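Local coordinates for protein 2-dehydropantoate 2-reductase, putative (Enterococcus faecalis, PDB 2EW2) that probably catalyses the NADPH-dependent reduction of 2-dehydropantoate (ketopantoate) to (R)-pantoate, a step of pantothenate biosynthesis, at residues L18-H23 against G141-L146; T224-F229 against E244-I249; N125-I130 against K162-V167; I151-I156 against D169-A174. All coordinates share one frame; numbering follows the deposited sequence. Where two conformers were deposited one is given.

Contact 1. Residues L18-H23 against G141-L146; sequences LGIMLH and GRVKLL
The backbone of V143, whose side chain meets I20, is hydrogen-bonded to both I48 and D50. These bonds fix strand 142-145 beside strand 47-51, in a small sheet packed against helix 13-24. That helix is the first of the Rossmann-type domain. A GxGxxG-like pattern leads from strand 5-9 into its first turn, consistent with dinucleotide binding. The contact itself is apolar and small, with 97 Å² buried in all. I20 carries the helix side of it. Its CG1 stands beside the backbone N (chi1 -71°), and the chain then runs on nearly fully extended, so CD1 leads toward the strand. V143 answers with CG2, the branch in the crowded position between its backbone N and carbonyl carbon. The two side chains meet tip to tip, with I20 CD1 4.2 Å from V143 CG2. L145, two residues on and on the same face of the strand, offers CD1 to the same methyl, 4.4 Å from I20 CD1. I20 also touches L47, A49 and V56 of the same small sheet. V143 and L145 also pack on each other, V143 CG2 lying 4.1 Å from L145 CD2.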
loop_
_atom_site.group_PDB
_atom_site.type_symbol
_atom_site.label_atom_id
_atom_site.label_comp_id
_atom_site.label_asym_id
_atom_site.label_seq_id
_atom_site.Cartn_x
_atom_site.Cartn_y
_atom_site.Cartn_z
ATOM N N LEU B 18 -36.455 -13.112 12.964
ATOM C CA LEU B 18 -36.072 -14.402 13.524
ATOM C C LEU B 18 -36.744 -14.613 14.883
ATOM O O LEU B 18 -37.242 -15.701 15.170
ATOM C CB LEU B 18 -34.538 -14.535 13.639
ATOM C CG LEU B 18 -33.677 -14.352 12.376
ATOM C CD1 LEU B 18 -32.332 -15.062 12.495
ATOM C CD2 LEU B 18 -34.375 -14.766 11.101
ATOM N N GLY B 19 -36.772 -13.573 15.706
ATOM C CA GLY B 19 -37.401 -13.660 17.020
ATOM C C GLY B 19 -38.874 -14.046 16.990
ATOM O O GLY B 19 -39.299 -14.975 17.687
ATOM N N ILE B 20 -39.655 -13.310 16.207
ATOM C CA ILE B 20 -41.082 -13.586 16.027
ATOM C C ILE B 20 -41.350 -15.015 15.539
ATOM O O ILE B 20 -42.184 -15.718 16.103
ATOM C CB ILE B 20 -41.739 -12.584 15.036
ATOM C CG1 ILE B 20 -41.847 -11.206 15.692
ATOM C CG2 ILE B 20 -43.154 -13.074 14.642
ATOM C CD1 ILE B 20 -42.161 -10.058 14.740
HETATM N N MSE B 21 -40.648 -15.409 14.481
HETATM C CA MSE B 21 -40.850 -16.692 13.832
HETATM C C MSE B 21 -40.443 -17.860 14.733
HETATM O O MSE B 21 -41.140 -18.867 14.792
HETATM C CB MSE B 21 -40.110 -16.724 12.493
HETATM C CG MSE B 21 -40.630 -15.690 11.484
HETATM SE SE MSE B 21 -39.765 -15.835 9.726
HETATM C CE MSE B 21 -40.536 -17.492 9.127
ATOM N N LEU B 22 -39.321 -17.714 15.444
ATOM C CA LEU B 22 -38.897 -18.729 16.413
ATOM C C LEU B 22 -39.837 -18.799 17.624
ATOM O O LEU B 22 -40.014 -19.864 18.218
ATOM C CB LEU B 22 -37.448 -18.483 16.854
ATOM C CG LEU B 22 -36.381 -18.808 15.801
ATOM C CD1 LEU B 22 -35.037 -18.161 16.177
ATOM C CD2 LEU B 22 -36.240 -20.334 15.603
ATOM N N HIS B 23 -40.430 -17.662 17.975
ATOM C CA HIS B 23 -41.428 -17.591 19.031
ATOM C C HIS B 23 -42.695 -18.331 18.591
ATOM O O HIS B 23 -43.280 -19.093 19.364
ATOM C CB HIS B 23 -41.734 -16.132 19.393
ATOM C CG HIS B 23 -42.873 -15.971 20.357
ATOM N ND1 HIS B 23 -42.762 -16.264 21.702
ATOM C CD2 HIS B 23 -44.143 -15.532 20.172
ATOM C CE1 HIS B 23 -43.913 -16.016 22.301
ATOM N NE2 HIS B 23 -44.768 -15.576 21.394
ATOM N N GLY B 141 -39.921 -0.911 17.966
ATOM C CA GLY B 141 -40.827 -2.012 18.271
ATOM C C GLY B 141 -41.780 -2.424 17.163
ATOM O O GLY B 141 -42.731 -3.170 17.413
ATOM N N ARG B 142 -41.538 -1.938 15.942
ATOM C CA ARG B 142 -42.451 -2.169 14.825
ATOM C C ARG B 142 -41.684 -2.492 13.547
ATOM O O ARG B 142 -40.897 -1.670 13.042
ATOM C CB ARG B 142 -43.386 -0.971 14.604
ATOM C CG ARG B 142 -44.280 -0.644 15.800
ATOM C CD ARG B 142 -45.172 0.562 15.514
ATOM N NE ARG B 142 -46.309 0.198 14.671
ATOM C CZ ARG B 142 -47.455 -0.305 15.130
ATOM N NH1 ARG B 142 -47.636 -0.496 16.432
ATOM N NH2 ARG B 142 -48.427 -0.609 14.288
ATOM N N VAL B 143 -41.918 -3.697 13.042
ATOM C CA VAL B 143 -41.224 -4.196 11.861
ATOM C C VAL B 143 -42.194 -4.627 10.764
ATOM O O VAL B 143 -43.362 -4.943 11.035
ATOM C CB VAL B 143 -40.212 -5.349 12.190
ATOM C CG1 VAL B 143 -39.169 -4.873 13.209
ATOM C CG2 VAL B 143 -40.920 -6.624 12.680
ATOM N N LYS B 144 -41.700 -4.625 9.533
ATOM C CA LYS B 144 -42.479 -5.035 8.386
ATOM C C LYS B 144 -41.756 -6.166 7.687
ATOM O O LYS B 144 -40.574 -6.045 7.310
ATOM C CB LYS B 144 -42.718 -3.861 7.423
ATOM C CG LYS B 144 -43.667 -4.201 6.270
ATOM C CD LYS B 144 -43.901 -3.004 5.364
ATOM C CE LYS B 144 -45.211 -3.157 4.583
ATOM N NZ LYS B 144 -45.554 -1.884 3.880
ATOM N N LEU B 145 -42.478 -7.261 7.511
ATOM C CA LEU B 145 -41.904 -8.499 7.029
ATOM C C LEU B 145 -42.670 -8.924 5.798
ATOM O O LEU B 145 -43.875 -9.166 5.875
ATOM C CB LEU B 145 -41.998 -9.585 8.118
ATOM C CG LEU B 145 -41.378 -9.305 9.502
ATOM C CD1 LEU B 145 -41.481 -10.519 10.402
ATOM C CD2 LEU B 145 -39.907 -8.861 9.374
ATOM N N LEU B 146 -41.970 -8.998 4.667
ATOM C CA LEU B 146 -42.569 -9.404 3.399
ATOM C C LEU B 146 -41.655 -10.414 2.747
ATOM O O LEU B 146 -40.474 -10.501 3.094
ATOM C CB LEU B 146 -42.695 -8.199 2.458
ATOM C CG LEU B 146 -43.593 -7.057 2.913
ATOM C CD1 LEU B 146 -43.536 -5.905 1.902
ATOM C CD2 LEU B 146 -45.031 -7.579 3.083
#

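Contact 2. Residues T224-F229 against E244-I249; sequences TLISEF and EVYTHI
I226 pushes one methyl group into helix 242-252, where V245, Y246 and I249 receive it. The two segments form part of an antiparallel helical hairpin in the C-terminal domain, whose sequence family belongs to the 6-phosphogluconate dehydrogenase C-terminal clan. Their axes come within 10.8 Å and their directions differ by 138°, so the two segments run only roughly antiparallel.

The apolar contacts all converge on I226. Its CG1 is beside the backbone N and anti to the carbonyl carbon (chi1 -70°). With chi2 near anti (168°), this sends CD1 out toward the partner helix. I226 CD1 lies 3.8 Å from V245 CG1. The two side chains slide past each other in opposite directions, and the same valine methyl is also 4.0 Å from I226 CG1. I249, one turn further on, closes over the tip with its own CD1. From the tyrosine, I226 CD1 meets CB and comes to the ring at its edge, near the ring plane. The methyl also touches backbone, with I226 CD1 3.8 Å from Y246 N.

Polar links lie elsewhere on the two helices. E244 makes a salt bridge with R190, and the ring of Y246 makes a cation-pi contact with K223. E228 faces helix 297-313 and takes both its carboxylate oxygens to backbone nitrogens near its start, those of F298 and C299.

Beyond V245, the isoleucine methyls complete the meeting, I226 CD1 lying 4.0 Å from I249 CD1.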
loop_
_atom_site.group_PDB
_atom_site.type_symbol
_atom_site.label_atom_id
_atom_site.label_comp_id
_atom_site.label_asym_id
_atom_site.label_seq_id
_atom_site.Cartn_x
_atom_site.Cartn_y
_atom_site.Cartn_z
ATOM N N THR B 224 -1.833 -10.706 -5.916
ATOM C CA THR B 224 -1.077 -10.724 -4.671
ATOM C C THR B 224 -2.058 -10.722 -3.502
ATOM O O THR B 224 -1.921 -11.536 -2.581
ATOM C CB THR B 224 -0.114 -9.541 -4.567
ATOM O OG1 THR B 224 0.714 -9.498 -5.739
ATOM C CG2 THR B 224 0.768 -9.670 -3.338
ATOM N N LEU B 225 -3.040 -9.815 -3.537
ATOM C CA LEU B 225 -4.066 -9.753 -2.478
ATOM C C LEU B 225 -4.843 -11.071 -2.357
ATOM O O LEU B 225 -5.069 -11.547 -1.232
ATOM C CB LEU B 225 -5.023 -8.559 -2.686
ATOM C CG LEU B 225 -4.495 -7.200 -2.232
ATOM C CD1 LEU B 225 -5.248 -6.070 -2.902
ATOM C CD2 LEU B 225 -4.549 -7.095 -0.722
ATOM N N ILE B 226 -5.233 -11.655 -3.500
ATOM C CA ILE B 226 -5.922 -12.945 -3.523
ATOM C C ILE B 226 -5.074 -14.035 -2.867
ATOM O O ILE B 226 -5.590 -14.847 -2.076
ATOM C CB ILE B 226 -6.365 -13.391 -4.944
ATOM C CG1 ILE B 226 -7.511 -12.514 -5.449
ATOM C CG2 ILE B 226 -6.831 -14.878 -4.944
ATOM C CD1 ILE B 226 -7.812 -12.702 -6.926
ATOM N N SER B 227 -3.783 -14.052 -3.192
ATOM C CA SER B 227 -2.847 -15.005 -2.601
ATOM C C SER B 227 -2.775 -14.925 -1.083
ATOM O O SER B 227 -2.641 -15.953 -0.421
ATOM C CB SER B 227 -1.443 -14.816 -3.200
ATOM O OG SER B 227 -1.456 -15.307 -4.538
ATOM N N GLU B 228 -2.847 -13.710 -0.543
ATOM C CA GLU B 228 -2.847 -13.492 0.909
ATOM C C GLU B 228 -4.119 -14.017 1.565
ATOM O O GLU B 228 -4.041 -14.719 2.592
ATOM C CB GLU B 228 -2.626 -12.019 1.252
ATOM C CG GLU B 228 -1.227 -11.512 0.891
ATOM C CD GLU B 228 -1.006 -10.058 1.232
ATOM O OE1 GLU B 228 -1.886 -9.427 1.862
ATOM O OE2 GLU B 228 0.077 -9.539 0.881
ATOM N N PHE B 229 -5.280 -13.686 0.989
ATOM C CA PHE B 229 -6.549 -14.292 1.427
ATOM C C PHE B 229 -6.475 -15.817 1.430
ATOM O O PHE B 229 -6.806 -16.451 2.436
ATOM C CB PHE B 229 -7.751 -13.818 0.587
ATOM C CG PHE B 229 -8.280 -12.476 1.000
ATOM C CD1 PHE B 229 -7.597 -11.309 0.667
ATOM C CD2 PHE B 229 -9.460 -12.377 1.715
ATOM C CE1 PHE B 229 -8.096 -10.061 1.062
ATOM C CE2 PHE B 229 -9.960 -11.147 2.118
ATOM C CZ PHE B 229 -9.266 -9.982 1.791
ATOM N N GLU B 244 -10.501 -18.846 -10.180
ATOM C CA GLU B 244 -11.918 -18.513 -10.265
ATOM C C GLU B 244 -12.197 -17.136 -9.671
ATOM O O GLU B 244 -13.013 -16.373 -10.209
ATOM C CB GLU B 244 -12.797 -19.570 -9.573
ATOM C CG GLU B 244 -14.329 -19.393 -9.794
ATOM C CD GLU B 244 -14.983 -18.347 -8.868
ATOM O OE1 GLU B 244 -15.887 -17.610 -9.331
ATOM O OE2 GLU B 244 -14.598 -18.253 -7.675
ATOM N N VAL B 245 -11.553 -16.832 -8.542
ATOM C CA VAL B 245 -11.741 -15.530 -7.910
ATOM C C VAL B 245 -11.234 -14.408 -8.824
ATOM O O VAL B 245 -11.916 -13.407 -8.992
ATOM C CB VAL B 245 -11.087 -15.447 -6.511
ATOM C CG1 VAL B 245 -11.202 -14.022 -5.937
ATOM C CG2 VAL B 245 -11.745 -16.461 -5.559
ATOM N N TYR B 246 -10.053 -14.580 -9.414
ATOM C CA TYR B 246 -9.536 -13.600 -10.381
ATOM C C TYR B 246 -10.471 -13.404 -11.578
ATOM O O TYR B 246 -10.707 -12.279 -12.017
ATOM C CB TYR B 246 -8.143 -13.991 -10.889
ATOM C CG TYR B 246 -7.530 -12.914 -11.771
ATOM C CD1 TYR B 246 -7.157 -11.671 -11.229
ATOM C CD2 TYR B 246 -7.326 -13.134 -13.145
ATOM C CE1 TYR B 246 -6.607 -10.668 -12.020
ATOM C CE2 TYR B 246 -6.754 -12.131 -13.954
ATOM C CZ TYR B 246 -6.417 -10.901 -13.383
ATOM O OH TYR B 246 -5.869 -9.914 -14.160
ATOM N N THR B 247 -10.999 -14.512 -12.092
ATOM C CA THR B 247 -11.914 -14.493 -13.226
ATOM C C THR B 247 -13.177 -13.709 -12.901
ATOM O O THR B 247 -13.647 -12.910 -13.714
ATOM C CB THR B 247 -12.252 -15.921 -13.677
ATOM O OG1 THR B 247 -11.102 -16.474 -14.330
ATOM C CG2 THR B 247 -13.432 -15.930 -14.680
ATOM N N HIS B 248 -13.707 -13.915 -11.703
ATOM C CA HIS B 248 -14.848 -13.143 -11.246
ATOM C C HIS B 248 -14.535 -11.642 -11.204
ATOM O O HIS B 248 -15.335 -10.803 -11.651
ATOM C CB HIS B 248 -15.269 -13.619 -9.855
ATOM C CG HIS B 248 -16.373 -12.810 -9.263
ATOM N ND1 HIS B 248 -17.703 -13.143 -9.421
ATOM C CD2 HIS B 248 -16.352 -11.662 -8.544
ATOM C CE1 HIS B 248 -18.452 -12.240 -8.812
ATOM N NE2 HIS B 248 -17.657 -11.332 -8.269
ATOM N N ILE B 249 -13.375 -11.300 -10.647
ATOM C CA ILE B 249 -12.975 -9.900 -10.547
ATOM C C ILE B 249 -12.813 -9.276 -11.944
ATOM O O ILE B 249 -13.298 -8.177 -12.209
ATOM C CB ILE B 249 -11.714 -9.726 -9.617
ATOM C CG1 ILE B 249 -12.134 -9.956 -8.148
ATOM C CG2 ILE B 249 -11.118 -8.321 -9.772
ATOM C CD1 ILE B 249 -11.016 -10.371 -7.163
#

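Contact 3. Residues N125-I130 against K162-V167; sequences NILVGI and KFALEV
L127 holds CG anti to its carbonyl carbon and beside its backbone N (chi1 -41°), leaning the fork of the side chain toward A164 and V167. At V167 (chi1 172°), CG2 stands anti to the carbonyl carbon and is the branch that meets the leucine. The two ends of the fork are shared out between two residues one helical turn apart. L127 CD2 reaches the methyl of the alanine, 4.0 Å from A164 CB. L127 CD1 goes to the valine, 4.0 Å from V167 CG2. Leucine and valine pass each other in opposite directions rather than meeting head on. The small A164 lets the helix come close, with 7.0 Å between L127 CA and A164 CA.

The contact is wholly apolar, and its three residues are buried. Y103 and L105 of the adjoining parallel strand also touch L127, and F163 stacks its ring on Y103. On the other flank, A164 and V167 both pack on L153 of strand 151-155. Helix 161-173 thus lies over several neighbouring strands of the large sheet. A helix laid by apolar side chains on the face of a largely parallel sheet is the layered packing of a Rossmann-type alpha/beta domain.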
loop_
_atom_site.group_PDB
_atom_site.type_symbol
_atom_site.label_atom_id
_atom_site.label_comp_id
_atom_site.label_asym_id
_atom_site.label_seq_id
_atom_site.Cartn_x
_atom_site.Cartn_y
_atom_site.Cartn_z
ATOM N N ASN B 125 -18.358 -24.451 19.495
ATOM C CA ASN B 125 -19.798 -24.186 19.491
ATOM C C ASN B 125 -20.172 -23.020 18.591
ATOM O O ASN B 125 -21.243 -22.447 18.725
ATOM C CB ASN B 125 -20.298 -23.851 20.919
ATOM C CG ASN B 125 -20.121 -24.989 21.915
ATOM O OD1 ASN B 125 -19.569 -26.043 21.596
ATOM N ND2 ASN B 125 -20.570 -24.754 23.156
ATOM N N ILE B 126 -19.289 -22.650 17.676
ATOM C CA ILE B 126 -19.584 -21.538 16.792
ATOM C C ILE B 126 -20.069 -22.017 15.426
ATOM O O ILE B 126 -19.397 -22.822 14.754
ATOM C CB ILE B 126 -18.363 -20.589 16.648
ATOM C CG1 ILE B 126 -17.956 -20.050 18.034
ATOM C CG2 ILE B 126 -18.699 -19.416 15.685
ATOM C CD1 ILE B 126 -16.620 -19.344 18.011
ATOM N N LEU B 127 -21.230 -21.505 15.030
ATOM C CA LEU B 127 -21.815 -21.767 13.705
ATOM C C LEU B 127 -21.813 -20.477 12.905
ATOM O O LEU B 127 -21.913 -19.379 13.476
ATOM C CB LEU B 127 -23.274 -22.241 13.836
ATOM C CG LEU B 127 -23.647 -23.236 14.948
ATOM C CD1 LEU B 127 -25.160 -23.517 14.997
ATOM C CD2 LEU B 127 -22.872 -24.510 14.790
ATOM N N VAL B 128 -21.733 -20.593 11.587
ATOM C CA VAL B 128 -21.809 -19.395 10.748
ATOM C C VAL B 128 -22.957 -19.572 9.768
ATOM O O VAL B 128 -23.214 -20.677 9.309
ATOM C CB VAL B 128 -20.439 -19.114 10.053
ATOM C CG1 VAL B 128 -19.972 -20.306 9.215
ATOM C CG2 VAL B 128 -20.480 -17.847 9.244
ATOM N N GLY B 129 -23.667 -18.500 9.463
ATOM C CA GLY B 129 -24.699 -18.636 8.452
ATOM C C GLY B 129 -24.917 -17.406 7.610
ATOM O O GLY B 129 -24.354 -16.343 7.877
ATOM N N ILE B 130 -25.747 -17.570 6.593
ATOM C CA ILE B 130 -26.102 -16.487 5.702
ATOM C C ILE B 130 -27.620 -16.474 5.682
ATOM O O ILE B 130 -28.253 -17.520 5.484
ATOM C CB ILE B 130 -25.524 -16.712 4.277
ATOM C CG1 ILE B 130 -23.998 -16.770 4.319
ATOM C CG2 ILE B 130 -25.975 -15.604 3.306
ATOM C CD1 ILE B 130 -23.390 -17.377 3.070
ATOM N N LYS B 162 -23.544 -32.017 14.995
ATOM C CA LYS B 162 -24.816 -32.546 15.498
ATOM C C LYS B 162 -25.740 -31.405 15.923
ATOM O O LYS B 162 -26.924 -31.381 15.569
ATOM C CB LYS B 162 -24.577 -33.524 16.655
ATOM C CG LYS B 162 -25.837 -34.289 17.115
ATOM C CD LYS B 162 -25.521 -35.136 18.364
ATOM C CE LYS B 162 -26.767 -35.875 18.884
ATOM N NZ LYS B 162 -26.532 -36.478 20.253
ATOM N N PHE B 163 -25.200 -30.451 16.672
ATOM C CA PHE B 163 -26.000 -29.316 17.093
ATOM C C PHE B 163 -26.417 -28.399 15.952
ATOM O O PHE B 163 -27.536 -27.891 15.959
ATOM C CB PHE B 163 -25.316 -28.504 18.188
ATOM C CG PHE B 163 -26.247 -27.550 18.879
ATOM C CD1 PHE B 163 -27.064 -27.986 19.917
ATOM C CD2 PHE B 163 -26.331 -26.219 18.477
ATOM C CE1 PHE B 163 -27.938 -27.094 20.550
ATOM C CE2 PHE B 163 -27.199 -25.327 19.105
ATOM C CZ PHE B 163 -27.995 -25.756 20.131
ATOM N N ALA B 164 -25.541 -28.198 14.969
ATOM C CA ALA B 164 -25.923 -27.462 13.760
ATOM C C ALA B 164 -27.182 -28.086 13.127
ATOM O O ALA B 164 -28.104 -27.370 12.725
ATOM C CB ALA B 164 -24.767 -27.445 12.744
ATOM N N LEU B 165 -27.206 -29.421 13.046
ATOM C CA LEU B 165 -28.343 -30.147 12.481
ATOM C C LEU B 165 -29.610 -29.930 13.306
ATOM O O LEU B 165 -30.708 -29.792 12.743
ATOM C CB LEU B 165 -28.009 -31.640 12.312
ATOM C CG LEU B 165 -26.977 -31.962 11.215
ATOM C CD1 LEU B 165 -26.712 -33.467 11.139
ATOM C CD2 LEU B 165 -27.430 -31.460 9.867
ATOM N N GLU B 166 -29.439 -29.875 14.624
ATOM C CA GLU B 166 -30.525 -29.601 15.563
ATOM C C GLU B 166 -31.100 -28.189 15.402
ATOM O O GLU B 166 -32.313 -27.985 15.487
ATOM C CB GLU B 166 -30.045 -29.855 16.999
ATOM C CG GLU B 166 -30.002 -31.356 17.341
ATOM C CD GLU B 166 -29.153 -31.708 18.564
ATOM O OE1 GLU B 166 -28.761 -30.802 19.341
ATOM O OE2 GLU B 166 -28.874 -32.919 18.743
ATOM N N VAL B 167 -30.219 -27.217 15.168
ATOM C CA VAL B 167 -30.620 -25.842 14.848
ATOM C C VAL B 167 -31.406 -25.782 13.534
ATOM O O VAL B 167 -32.427 -25.120 13.487
ATOM C CB VAL B 167 -29.416 -24.883 14.781
ATOM C CG1 VAL B 167 -29.842 -23.498 14.251
ATOM C CG2 VAL B 167 -28.765 -24.758 16.164
#

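Contact 4. Residues I151-I156 against D169-A174; sequences IELENI and DVFQKA
F171 presents its ring to I151 and L153 from the last turns of helix 161-173. Helix and strand belong to one beta-alpha-beta crossover of the Rossmann-type domain, in which strand 151-155 is followed by helix 161-173 and then by the parallel strand 178-180.

Aromatic-aliphatic contact makes up the whole meeting. The ring of F171 is swung toward the sheet with CG anti to the carbonyl carbon and beside the backbone N (chi1 -80°). I151 extends its long branch until CD1 comes up to the CD2-CE2 bond of the ring. I151 CD1 is 4.0 Å from F171 CE2 and 4.1 Å from F171 CD2. The side chains cross at about a right angle, and the methyl is slanted to the ring. I151 and L153 point from the same face of the strand, two residues apart, and so grip one phenylalanine between them. F171 also rests on P178, so the phenylalanine touches both strands of the unit.

Backbone bonds hold the frame. I151 and L153 are both bonded to S179, which ties the strand to its parallel neighbour. At the helix end, A174 N still bonds to V170 O at 3.2 Å.

The leucine contact is the looser of the two: L153 CD2 approaches the same ring carbon, F171 CE2, at 4.4 Å.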
loop_
_atom_site.group_PDB
_atom_site.type_symbol
_atom_site.label_atom_id
_atom_site.label_comp_id
_atom_site.label_asym_id
_atom_site.label_seq_id
_atom_site.Cartn_x
_atom_site.Cartn_y
_atom_site.Cartn_z
ATOM N N ILE B 151 -32.068 -19.594 5.205
ATOM C CA ILE B 151 -30.833 -19.421 5.953
ATOM C C ILE B 151 -29.994 -20.647 5.677
ATOM O O ILE B 151 -30.478 -21.768 5.824
ATOM C CB ILE B 151 -31.094 -19.277 7.485
ATOM C CG1 ILE B 151 -32.015 -18.088 7.772
ATOM C CG2 ILE B 151 -29.760 -19.108 8.288
ATOM C CD1 ILE B 151 -32.297 -17.868 9.239
ATOM N N GLU B 152 -28.752 -20.437 5.246
ATOM C CA GLU B 152 -27.786 -21.513 5.122
ATOM C C GLU B 152 -26.835 -21.393 6.320
ATOM O O GLU B 152 -26.478 -20.276 6.701
ATOM C CB GLU B 152 -27.015 -21.400 3.798
ATOM C CG GLU B 152 -27.898 -21.501 2.536
ATOM C CD GLU B 152 -27.087 -21.491 1.239
ATOM O OE1 GLU B 152 -26.052 -20.779 1.169
ATOM O OE2 GLU B 152 -27.471 -22.222 0.292
ATOM N N LEU B 153 -26.475 -22.516 6.942
ATOM C CA LEU B 153 -25.569 -22.472 8.091
ATOM C C LEU B 153 -24.592 -23.636 8.089
ATOM O O LEU B 153 -24.803 -24.650 7.407
ATOM C CB LEU B 153 -26.331 -22.372 9.425
ATOM C CG LEU B 153 -27.219 -23.548 9.854
ATOM C CD1 LEU B 153 -26.423 -24.611 10.646
ATOM C CD2 LEU B 153 -28.366 -23.026 10.686
ATOM N N GLU B 154 -23.510 -23.471 8.843
ATOM C CA GLU B 154 -22.436 -24.449 8.884
ATOM C C GLU B 154 -21.736 -24.303 10.229
ATOM O O GLU B 154 -21.507 -23.195 10.671
ATOM C CB GLU B 154 -21.431 -24.177 7.739
ATOM C CG GLU B 154 -20.359 -25.233 7.645
ATOM C CD GLU B 154 -19.359 -25.053 6.509
ATOM O OE1 GLU B 154 -19.354 -24.022 5.785
ATOM O OE2 GLU B 154 -18.548 -25.994 6.347
ATOM N N ASN B 155 -21.435 -25.421 10.888
ATOM C CA ASN B 155 -20.537 -25.433 12.056
ATOM C C ASN B 155 -19.114 -25.175 11.597
ATOM O O ASN B 155 -18.689 -25.700 10.566
ATOM C CB ASN B 155 -20.569 -26.785 12.784
ATOM C CG ASN B 155 -20.363 -27.959 11.841
ATOM O OD1 ASN B 155 -19.421 -28.743 11.987
ATOM N ND2 ASN B 155 -21.243 -28.077 10.857
ATOM N N ILE B 156 -18.384 -24.377 12.363
ATOM C CA ILE B 156 -16.995 -24.103 12.043
ATOM C C ILE B 156 -16.089 -25.244 12.481
ATOM O O ILE B 156 -15.125 -25.565 11.788
ATOM C CB ILE B 156 -16.529 -22.771 12.678
ATOM C CG1 ILE B 156 -17.332 -21.617 12.058
ATOM C CG2 ILE B 156 -14.991 -22.602 12.519
ATOM C CD1 ILE B 156 -16.941 -20.235 12.566
ATOM N N ASP B 169 -33.243 -28.194 12.220
ATOM C CA ASP B 169 -34.551 -28.751 12.599
ATOM C C ASP B 169 -35.448 -27.711 13.270
ATOM O O ASP B 169 -36.610 -27.537 12.887
ATOM C CB ASP B 169 -34.374 -29.960 13.526
ATOM C CG ASP B 169 -33.794 -31.164 12.819
ATOM O OD1 ASP B 169 -33.809 -31.201 11.566
ATOM O OD2 ASP B 169 -33.321 -32.091 13.519
ATOM N N VAL B 170 -34.905 -27.029 14.271
ATOM C CA VAL B 170 -35.621 -25.943 14.957
ATOM C C VAL B 170 -36.079 -24.825 14.004
ATOM O O VAL B 170 -37.265 -24.437 14.005
ATOM C CB VAL B 170 -34.784 -25.355 16.121
ATOM C CG1 VAL B 170 -35.488 -24.125 16.709
ATOM C CG2 VAL B 170 -34.576 -26.430 17.216
ATOM N N PHE B 171 -35.155 -24.350 13.164
ATOM C CA PHE B 171 -35.445 -23.317 12.165
ATOM C C PHE B 171 -36.464 -23.785 11.132
ATOM O O PHE B 171 -37.226 -22.977 10.595
ATOM C CB PHE B 171 -34.154 -22.923 11.433
ATOM C CG PHE B 171 -33.278 -21.966 12.203
ATOM C CD1 PHE B 171 -33.394 -21.836 13.585
ATOM C CD2 PHE B 171 -32.308 -21.220 11.542
ATOM C CE1 PHE B 171 -32.575 -20.945 14.305
ATOM C CE2 PHE B 171 -31.481 -20.344 12.245
ATOM C CZ PHE B 171 -31.623 -20.208 13.630
ATOM N N GLN B 172 -36.456 -25.083 10.834
ATOM C CA GLN B 172 -37.380 -25.639 9.840
ATOM C C GLN B 172 -38.823 -25.513 10.317
ATOM O O GLN B 172 -39.711 -25.071 9.577
ATOM C CB GLN B 172 -37.052 -27.107 9.564
ATOM C CG GLN B 172 -38.068 -27.798 8.644
ATOM C CD GLN B 172 -38.047 -27.198 7.267
ATOM O OE1 GLN B 172 -36.978 -26.865 6.746
ATOM N NE2 GLN B 172 -39.228 -27.040 6.663
ATOM N N LYS B 173 -39.035 -25.892 11.570
ATOM C CA LYS B 173 -40.343 -25.842 12.174
ATOM C C LYS B 173 -40.847 -24.408 12.339
ATOM O O LYS B 173 -42.049 -24.169 12.296
ATOM C CB LYS B 173 -40.323 -26.610 13.489
ATOM C CG LYS B 173 -40.241 -28.109 13.254
ATOM C CD LYS B 173 -39.852 -28.869 14.498
ATOM C CE LYS B 173 -39.510 -30.299 14.136
ATOM N NZ LYS B 173 -38.629 -30.921 15.168
ATOM N N ALA B 174 -39.918 -23.456 12.458
ATOM C CA ALA B 174 -40.243 -22.040 12.573
ATOM C C ALA B 174 -40.477 -21.358 11.227
ATOM O O ALA B 174 -40.753 -20.161 11.194
ATOM C CB ALA B 174 -39.143 -21.309 13.353
#

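How the contacts relate
Contacts 3 and 4 belong together, with centres about 6 Å apart. Both use helix 161-173, and their strands are neighbours in the large sheet. V128 N and E154 O, 2.8 Å apart, are probably hydrogen-bonded, as are I130 N and E152 O. Contact 1 touches contact 4, although their centres are about 17 Å apart. There L22 CD2 lies 3.8 Å from F171 CD1, so helix 13-24 packs on the phenylalanine of contact 4. Contact 2 stands apart in the C-terminal helical domain, about 38 Å from contact 1 between centres. None of the four lies at the magnesium site of E311.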